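Local coordinates for glycoside hydrolase family 5 (Aspergillus oryzae, PDB 6LA0), which is a secreted fungal rutinosidase that hydrolyses glycosidic bonds, probably releasing rutinose from its glycosides, and may also act as an exo-1,3-beta-glucanase, at residues Ala205-Arg210 and Gln238-Pro243; Trp214-Ile219 and Ser248-Ala253. All blocks are in the same frame, centred on the assembly; numbering follows the deposited sequence.

Contact 1: Ala205-Arg210 and Gln238-Pro243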
ATOM      1  N   ALA A 205      -6.106  17.757   6.213  1.00 26.82           N
ATOM      2  CA  ALA A 205      -6.987  17.921   7.368  1.00 29.12           C
ATOM      3  C   ALA A 205      -7.550  16.599   7.884  1.00 27.62           C
ATOM      4  O   ALA A 205      -8.223  16.590   8.920  1.00 28.44           O
ATOM      5  CB  ALA A 205      -8.141  18.863   7.024  1.00 33.51           C
ATOM      6  N   ALA A 206      -7.287  15.488   7.198  1.00 27.34           N
ATOM      7  CA  ALA A 206      -7.786  14.203   7.662  1.00 27.35           C
ATOM      8  C   ALA A 206      -7.124  13.740   8.953  1.00 29.26           C
ATOM      9  O   ALA A 206      -7.633  12.802   9.575  1.00 26.84           O
ATOM     10  CB  ALA A 206      -7.600  13.148   6.572  1.00 27.80           C
ATOM     11  N   LEU A 207      -6.015  14.363   9.365  1.00 28.36           N
ATOM     12  CA  LEU A 207      -5.312  14.017  10.594  1.00 26.15           C
ATOM     13  C   LEU A 207      -5.104  15.285  11.405  1.00 25.59           C
ATOM     14  O   LEU A 207      -4.455  16.222  10.931  1.00 24.51           O
ATOM     15  CB  LEU A 207      -3.957  13.351  10.305  1.00 24.52           C
ATOM     16  CG  LEU A 207      -3.124  12.813  11.482  1.00 23.89           C
ATOM     17  CD1 LEU A 207      -3.789  11.641  12.210  1.00 23.00           C
ATOM     18  CD2 LEU A 207      -1.717  12.429  11.018  1.00 24.21           C
ATOM     19  N   SER A 208      -5.645  15.305  12.625  1.00 25.01           N
ATOM     20  CA  SER A 208      -5.467  16.419  13.545  1.00 29.17           C
ATOM     21  C   SER A 208      -4.041  16.443  14.095  1.00 28.63           C
ATOM     22  O   SER A 208      -3.306  15.456  14.020  1.00 23.09           O
ATOM     23  CB  SER A 208      -6.456  16.318  14.705  1.00 20.92           C
ATOM     24  OG  SER A 208      -6.066  15.295  15.618  1.00 28.18           O
ATOM     25  N   ASP A 209      -3.650  17.597  14.655  1.00 25.41           N
ATOM     26  CA  ASP A 209      -2.338  17.666  15.296  1.00 27.39           C
ATOM     27  C   ASP A 209      -2.266  16.763  16.521  1.00 25.06           C
ATOM     28  O   ASP A 209      -1.208  16.194  16.809  1.00 21.92           O
ATOM     29  CB  ASP A 209      -2.001  19.104  15.684  1.00 31.25           C
ATOM     30  CG  ASP A 209      -1.908  20.017  14.490  1.00 35.33           C
ATOM     31  OD1 ASP A 209      -1.248  19.647  13.484  1.00 29.44           O
ATOM     32  OD2 ASP A 209      -2.512  21.105  14.555  1.00 44.04           O
ATOM     33  N   ARG A 210      -3.370  16.621  17.249  1.00 24.78           N
ATOM     34  CA  ARG A 210      -3.404  15.693  18.373  1.00 26.98           C
ATOM     35  C   ARG A 210      -3.127  14.261  17.919  1.00 26.67           C
ATOM     36  O   ARG A 210      -2.309  13.552  18.518  1.00 25.56           O
ATOM     37  CB  ARG A 210      -4.761  15.778  19.067  1.00 32.43           C
ATOM     38  CG  ARG A 210      -4.867  14.882  20.266  1.00 34.23           C
ATOM     39  CD  ARG A 210      -5.970  15.328  21.201  1.00 34.42           C
ATOM     40  NE  ARG A 210      -6.070  14.409  22.328  1.00 38.16           N
ATOM     41  CZ  ARG A 210      -6.983  13.447  22.427  1.00 35.49           C
ATOM     42  NH1 ARG A 210      -7.892  13.284  21.461  1.00 35.28           N
ATOM     43  NH2 ARG A 210      -6.991  12.656  23.494  1.00 38.49           N
ATOM     44  N   GLN A 238       4.308   6.162   5.743  1.00 22.36           N
ATOM     45  CA  GLN A 238       3.104   6.658   5.081  1.00 16.96           C
ATOM     46  C   GLN A 238       2.509   7.699   6.016  1.00 18.81           C
ATOM     47  O   GLN A 238       1.700   7.387   6.889  1.00 18.87           O
ATOM     48  CB  GLN A 238       2.130   5.519   4.798  1.00 18.28           C
ATOM     49  CG  GLN A 238       1.235   5.741   3.563  1.00 17.34           C
ATOM     50  CD  GLN A 238       0.357   6.963   3.706  1.00 19.28           C
ATOM     51  OE1 GLN A 238      -0.577   6.965   4.492  1.00 19.48           O
ATOM     52  NE2 GLN A 238       0.668   8.026   2.962  1.00 20.61           N
ATOM     53  N   GLY A 239       2.955   8.952   5.865  1.00 18.90           N
ATOM     54  CA  GLY A 239       2.613   9.986   6.823  1.00 18.27           C
ATOM     55  C   GLY A 239       1.251  10.597   6.567  1.00 21.74           C
ATOM     56  O   GLY A 239       1.133  11.822   6.430  1.00 19.89           O
ATOM     57  N   SER A 240       0.222   9.745   6.503  1.00 20.67           N
ATOM     58  CA  SER A 240      -1.158  10.141   6.233  1.00 17.74           C
ATOM     59  C   SER A 240      -1.144  10.988   4.965  1.00 20.56           C
ATOM     60  O   SER A 240      -0.399  10.678   4.029  1.00 20.74           O
ATOM     61  CB  SER A 240      -1.745  10.878   7.445  1.00 22.12           C
ATOM     62  OG  SER A 240      -3.155  11.038   7.366  1.00 20.28           O
ATOM     63  N   PHE A 241      -1.908  12.075   4.920  1.00 17.96           N
ATOM     64  CA  PHE A 241      -1.943  12.893   3.718  1.00 23.74           C
ATOM     65  C   PHE A 241      -1.307  14.269   3.918  1.00 25.81           C
ATOM     66  O   PHE A 241      -1.670  15.233   3.240  1.00 24.61           O
ATOM     67  CB  PHE A 241      -3.377  12.988   3.206  1.00 24.27           C
ATOM     68  CG  PHE A 241      -4.016  11.634   2.992  1.00 23.80           C
ATOM     69  CD1 PHE A 241      -3.754  10.905   1.842  1.00 23.07           C
ATOM     70  CD2 PHE A 241      -4.857  11.085   3.950  1.00 27.12           C
ATOM     71  CE1 PHE A 241      -4.345   9.643   1.639  1.00 27.72           C
ATOM     72  CE2 PHE A 241      -5.448   9.829   3.755  1.00 27.04           C
ATOM     73  CZ  PHE A 241      -5.185   9.112   2.601  1.00 24.83           C
ATOM     74  N   LYS A 242      -0.333  14.365   4.830  1.00 23.26           N
ATOM     75  CA  LYS A 242       0.483  15.564   4.959  1.00 21.53           C
ATOM     76  C   LYS A 242       1.597  15.585   3.912  1.00 25.66           C
ATOM     77  O   LYS A 242       1.999  14.541   3.390  1.00 27.75           O
ATOM     78  CB  LYS A 242       1.113  15.625   6.345  1.00 19.70           C
ATOM     79  CG  LYS A 242       0.175  15.375   7.499  1.00 23.74           C
ATOM     80  CD  LYS A 242      -0.867  16.454   7.646  1.00 21.18           C
ATOM     81  CE  LYS A 242      -1.299  16.570   9.099  1.00 26.51           C
ATOM     82  NZ  LYS A 242      -2.332  17.626   9.279  1.00 28.96           N
ATOM     83  N   PRO A 243       2.127  16.763   3.592  1.00 24.25           N
ATOM     84  CA  PRO A 243       3.364  16.810   2.806  1.00 21.81           C
ATOM     85  C   PRO A 243       4.527  16.305   3.637  1.00 17.72           C
ATOM     86  O   PRO A 243       4.515  16.375   4.867  1.00 20.54           O
ATOM     87  CB  PRO A 243       3.528  18.298   2.465  1.00 23.21           C
ATOM     88  CG  PRO A 243       2.658  19.026   3.438  1.00 22.62           C
ATOM     89  CD  PRO A 243       1.511  18.093   3.736  1.00 28.84           C
TER
HETATM   90  O   HOH W   1      -3.595  18.781  11.218  1.00 36.28           O

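Contact 2: Trp214-Ile219 and Ser248-Ala253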
ATOM      1  N   TRP A 214       0.522  11.174  18.304  1.00 20.75           N
ATOM      2  CA  TRP A 214       0.548   9.731  18.527  1.00 18.74           C
ATOM      3  C   TRP A 214       1.219   9.013  17.361  1.00 17.36           C
ATOM      4  O   TRP A 214       2.003   8.081  17.572  1.00 17.93           O
ATOM      5  CB  TRP A 214      -0.872   9.198  18.754  1.00 22.58           C
ATOM      6  CG  TRP A 214      -0.883   7.821  19.390  1.00 21.60           C
ATOM      7  CD1 TRP A 214      -1.154   6.630  18.770  1.00 20.48           C
ATOM      8  CD2 TRP A 214      -0.590   7.502  20.763  1.00 21.01           C
ATOM      9  NE1 TRP A 214      -1.044   5.594  19.672  1.00 22.89           N
ATOM     10  CE2 TRP A 214      -0.707   6.102  20.901  1.00 21.87           C
ATOM     11  CE3 TRP A 214      -0.254   8.267  21.886  1.00 22.58           C
ATOM     12  CZ2 TRP A 214      -0.495   5.446  22.126  1.00 23.13           C
ATOM     13  CZ3 TRP A 214      -0.031   7.610  23.106  1.00 22.91           C
ATOM     14  CH2 TRP A 214      -0.154   6.212  23.209  1.00 23.78           C
ATOM     15  N   VAL A 215       0.935   9.442  16.126  1.00 17.37           N
ATOM     16  CA  VAL A 215       1.588   8.845  14.961  1.00 17.23           C
ATOM     17  C   VAL A 215       3.103   9.023  15.046  1.00 18.05           C
ATOM     18  O   VAL A 215       3.870   8.086  14.789  1.00 17.62           O
ATOM     19  CB  VAL A 215       1.017   9.445  13.664  1.00 16.31           C
ATOM     20  CG1 VAL A 215       1.773   8.925  12.441  1.00 16.49           C
ATOM     21  CG2 VAL A 215      -0.456   9.111  13.554  1.00 20.53           C
ATOM     22  N   LEU A 216       3.555  10.237  15.394  1.00 18.00           N
ATOM     23  CA  LEU A 216       4.986  10.488  15.562  1.00 16.45           C
ATOM     24  C   LEU A 216       5.585   9.609  16.653  1.00 15.51           C
ATOM     25  O   LEU A 216       6.667   9.042  16.474  1.00 17.02           O
ATOM     26  CB  LEU A 216       5.233  11.961  15.888  1.00 18.07           C
ATOM     27  CG  LEU A 216       6.699  12.406  15.882  1.00 23.84           C
ATOM     28  CD1 LEU A 216       7.235  12.470  14.457  1.00 20.87           C
ATOM     29  CD2 LEU A 216       6.872  13.748  16.589  1.00 22.68           C
ATOM     30  N   LYS A 217       4.918   9.508  17.799  1.00 16.47           N
ATOM     31  CA  LYS A 217       5.392   8.577  18.830  1.00 18.90           C
ATOM     32  C   LYS A 217       5.625   7.187  18.242  1.00 17.99           C
ATOM     33  O   LYS A 217       6.693   6.586  18.436  1.00 17.23           O
ATOM     34  CB  LYS A 217       4.400   8.522  19.991  1.00 17.18           C
ATOM     35  CG  LYS A 217       4.700   7.446  21.034  1.00 19.17           C
ATOM     36  CD  LYS A 217       3.605   7.433  22.097  1.00 20.32           C
ATOM     37  CE  LYS A 217       3.619   6.144  22.918  1.00 25.58           C
ATOM     38  NZ  LYS A 217       4.676   6.191  23.972  1.00 24.79           N
ATOM     39  N   TYR A 218       4.651   6.682  17.468  1.00 18.91           N
ATOM     40  CA  TYR A 218       4.769   5.354  16.862  1.00 14.79           C
ATOM     41  C   TYR A 218       5.937   5.275  15.889  1.00 15.13           C
ATOM     42  O   TYR A 218       6.742   4.341  15.947  1.00 15.46           O
ATOM     43  CB  TYR A 218       3.471   4.990  16.139  1.00 19.48           C
ATOM     44  CG  TYR A 218       3.491   3.631  15.434  1.00 17.05           C
ATOM     45  CD1 TYR A 218       3.692   2.455  16.159  1.00 15.71           C
ATOM     46  CD2 TYR A 218       3.279   3.528  14.062  1.00 18.27           C
ATOM     47  CE1 TYR A 218       3.703   1.205  15.533  1.00 16.12           C
ATOM     48  CE2 TYR A 218       3.271   2.276  13.421  1.00 14.62           C
ATOM     49  CZ  TYR A 218       3.482   1.121  14.172  1.00 16.50           C
ATOM     50  OH  TYR A 218       3.493  -0.102  13.554  1.00 13.64           O
ATOM     51  N   ILE A 219       6.034   6.233  14.955  1.00 19.13           N
ATOM     52  CA  ILE A 219       7.032   6.070  13.901  1.00 15.58           C
ATOM     53  C   ILE A 219       8.436   6.200  14.475  1.00 15.44           C
ATOM     54  O   ILE A 219       9.368   5.554  13.992  1.00 15.84           O
ATOM     55  CB  ILE A 219       6.782   7.041  12.723  1.00 17.16           C
ATOM     56  CG1 ILE A 219       7.603   6.626  11.495  1.00 20.07           C
ATOM     57  CG2 ILE A 219       7.121   8.478  13.075  1.00 19.52           C
ATOM     58  CD1 ILE A 219       7.220   5.287  10.892  1.00 20.97           C
ATOM     59  N   SER A 248       9.198  16.450   8.371  1.00 22.52           N
ATOM     60  CA  SER A 248      10.638  16.295   8.225  1.00 18.25           C
ATOM     61  C   SER A 248      11.408  16.967   9.356  1.00 23.60           C
ATOM     62  O   SER A 248      12.506  16.519   9.704  1.00 22.93           O
ATOM     63  CB  SER A 248      11.078  16.839   6.869  1.00 21.58           C
ATOM     64  OG  SER A 248      11.014  18.245   6.837  1.00 22.39           O
ATOM     65  N   ASN A 249      10.865  18.010   9.962  1.00 24.16           N
ATOM     66  CA  ASN A 249      11.619  18.667  11.021  1.00 25.08           C
ATOM     67  C   ASN A 249      11.287  18.123  12.399  1.00 27.55           C
ATOM     68  O   ASN A 249      11.843  18.607  13.389  1.00 26.95           O
ATOM     69  CB  ASN A 249      11.410  20.179  10.968  1.00 27.16           C
ATOM     70  CG  ASN A 249      12.218  20.818   9.859  1.00 35.83           C
ATOM     71  OD1 ASN A 249      11.671  21.250   8.837  1.00 38.77           O
ATOM     72  ND2 ASN A 249      13.536  20.832  10.028  1.00 36.50           N
ATOM     73  N   GLN A 250      10.435  17.102  12.482  1.00 23.44           N
ATOM     74  CA  GLN A 250      10.183  16.392  13.727  1.00 22.51           C
ATOM     75  C   GLN A 250      11.013  15.121  13.850  1.00 22.98           C
ATOM     76  O   GLN A 250      10.831  14.369  14.814  1.00 22.18           O
ATOM     77  CB  GLN A 250       8.689  16.058  13.848  1.00 19.94           C
ATOM     78  CG  GLN A 250       7.753  17.156  13.309  1.00 25.86           C
ATOM     79  CD  GLN A 250       6.311  16.994  13.786  1.00 30.69           C
ATOM     80  OE1 GLN A 250       6.065  16.689  14.956  1.00 30.14           O
ATOM     81  NE2 GLN A 250       5.353  17.193  12.879  1.00 19.10           N
ATOM     82  N   LEU A 251      11.926  14.865  12.909  1.00 23.26           N
ATOM     83  CA  LEU A 251      12.673  13.616  12.896  1.00 20.68           C
ATOM     84  C   LEU A 251      14.155  13.849  12.641  1.00 20.29           C
ATOM     85  O   LEU A 251      14.515  14.648  11.763  1.00 23.84           O
ATOM     86  CB  LEU A 251      12.117  12.674  11.818  1.00 23.94           C
ATOM     87  CG  LEU A 251      10.671  12.231  12.035  1.00 22.94           C
ATOM     88  CD1 LEU A 251       9.997  11.974  10.698  1.00 22.99           C
ATOM     89  CD2 LEU A 251      10.626  10.988  12.955  1.00 19.06           C
ATOM     90  N   PRO A 252      15.033  13.156  13.371  1.00 21.59           N
ATOM     91  CA  PRO A 252      16.476  13.312  13.139  1.00 22.79           C
ATOM     92  C   PRO A 252      16.870  12.959  11.710  1.00 24.41           C
ATOM     93  O   PRO A 252      16.344  12.012  11.115  1.00 23.82           O
ATOM     94  CB  PRO A 252      17.113  12.343  14.148  1.00 22.04           C
ATOM     95  CG  PRO A 252      16.049  12.049  15.161  1.00 24.76           C
ATOM     96  CD  PRO A 252      14.735  12.200  14.464  1.00 18.02           C
ATOM     97  N   ALA A 253      17.827  13.731  11.176  1.00 23.41           N
ATOM     98  CA  ALA A 253      18.230  13.595   9.779  1.00 22.18           C
ATOM     99  C   ALA A 253      18.758  12.203   9.455  1.00 25.40           C
ATOM    100  O   ALA A 253      18.598  11.728   8.322  1.00 26.51           O
ATOM    101  CB  ALA A 253      19.284  14.650   9.437  1.00 26.38           C
TER

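Contact 1: Ala205-Arg210 and Gln238-Pro243
The methyl CB of Ala206 meets the Phe241 ring obliquely, 4.3 Å from its CD2, while Thr193 and Glu191 also touch the phenyl group. The other flat group, the amide of Gln238, just ahead of the turn described below, braces it: NE2 bonds to Ser240 O at 3.1 Å, with the acceptor lying 20° out of the amide plane. Gln238 NE2 also reaches Asp260 O, and OE1 receives Glu191 N, which fixes which way round the amide sits. Next to Ala206, Leu207 packs on Ser240, its CD2 3.9 Å from Ser240 CB and its CB 3.8 Å from Ser240 OG. That hydroxyl bonds to Pro192 O and meets Leu207 through van der Waals contact alone. Ser240 and Phe241 are the central pair of a type II' turn from Gly239 to Lys242. In this TIM barrel of family 5 the turn belongs to the loop after strand 235-237, and it packs against the chain entering helix 209-229, at the end of the barrel where such folds carry their active sites. Ser208 is the N-cap of that helix, its OG bonded to Gly211 N. The polar link is made by Lys242. Its chain bends at chi2 (-66°) and then runs nearly straight, carrying NZ to Leu207 O, a 3.0 Å bond in the carbonyl plane with a C=O...N angle of 158°. Lys242 NZ also bonds to Pro204 O and donates to a water 2.6 Å away. The same water donates to Leu207 O at 2.7 Å and weakly to Asp209 OD1.

Contact 2: Trp214-Ile219 and Ser248-Ala253
Leu216 and Ile219, one helical turn apart on helix 209-229 of the TIM barrel, face the loop that leads from helix 244-248 to strand 257-265. Apolar contacts carry most of this junction. Leu216 CD1 lies 4.0 Å from Leu251 CD2, the two side chains lying alongside one another and running opposite ways. Ile219 CG2 comes up to the same methyl, Leu251 CD2, at 4.3 Å, so this one branch of Leu251 serves both helix residues. With CG anti to the carbonyl carbon and beside the backbone N (chi1 -63°), Leu251 is turned toward the helix, and its backbone, unlike that of the helix residues, is extended there. Arg220 and Ile223, further along the helix, also touch Leu251, and Ile219 extends the apolar patch inward to Val235 and Phe237 of strand 235-237. The aliphatic root of Gln250 joins in as well: Gln250 CB sits 3.9 Å from Leu216 CD1 and 4.0 Å from Leu216 CD2, in the fork of the isopropyl group. With CG anti to the backbone N (chi1 -171°) and chi2 at 72°, both Leu216 methyls face Gln250.

Polar contacts tie the loop to its own surroundings rather than to the helix. Lys291 NZ bonds to the carbonyl oxygens of Ser248 and Leu251. The Gln250 side chain, extended beyond CG, lays its amide beside the leucine: OE1 merely touches Leu216 CD2 at 3.5 Å, whereas NE2 hydrogen-bonds back to Tyr246 O.

Overall arrangement
Contacts 1 and 2 lie with their centres 12 Å apart, on the same side of the chain's centre, and share helix 209-229. Contact 1 involves its N-terminal start and the chain just before it, contact 2 the turns that follow. Along the sequence the segments alternate: 205-210, 214-219, 238-243, 248-253. Strand 235-237 comes between the second and third, and helix 244-248 links the last two. The chain thus runs down helix 209-229, returns through the strand, and lays the loops on either side of helix 244-248 against the early part of helix 209-229 and the chain entering it. One lysine bond, a water and packing join contact 1; side-chain packing without a direct bond joins contact 2.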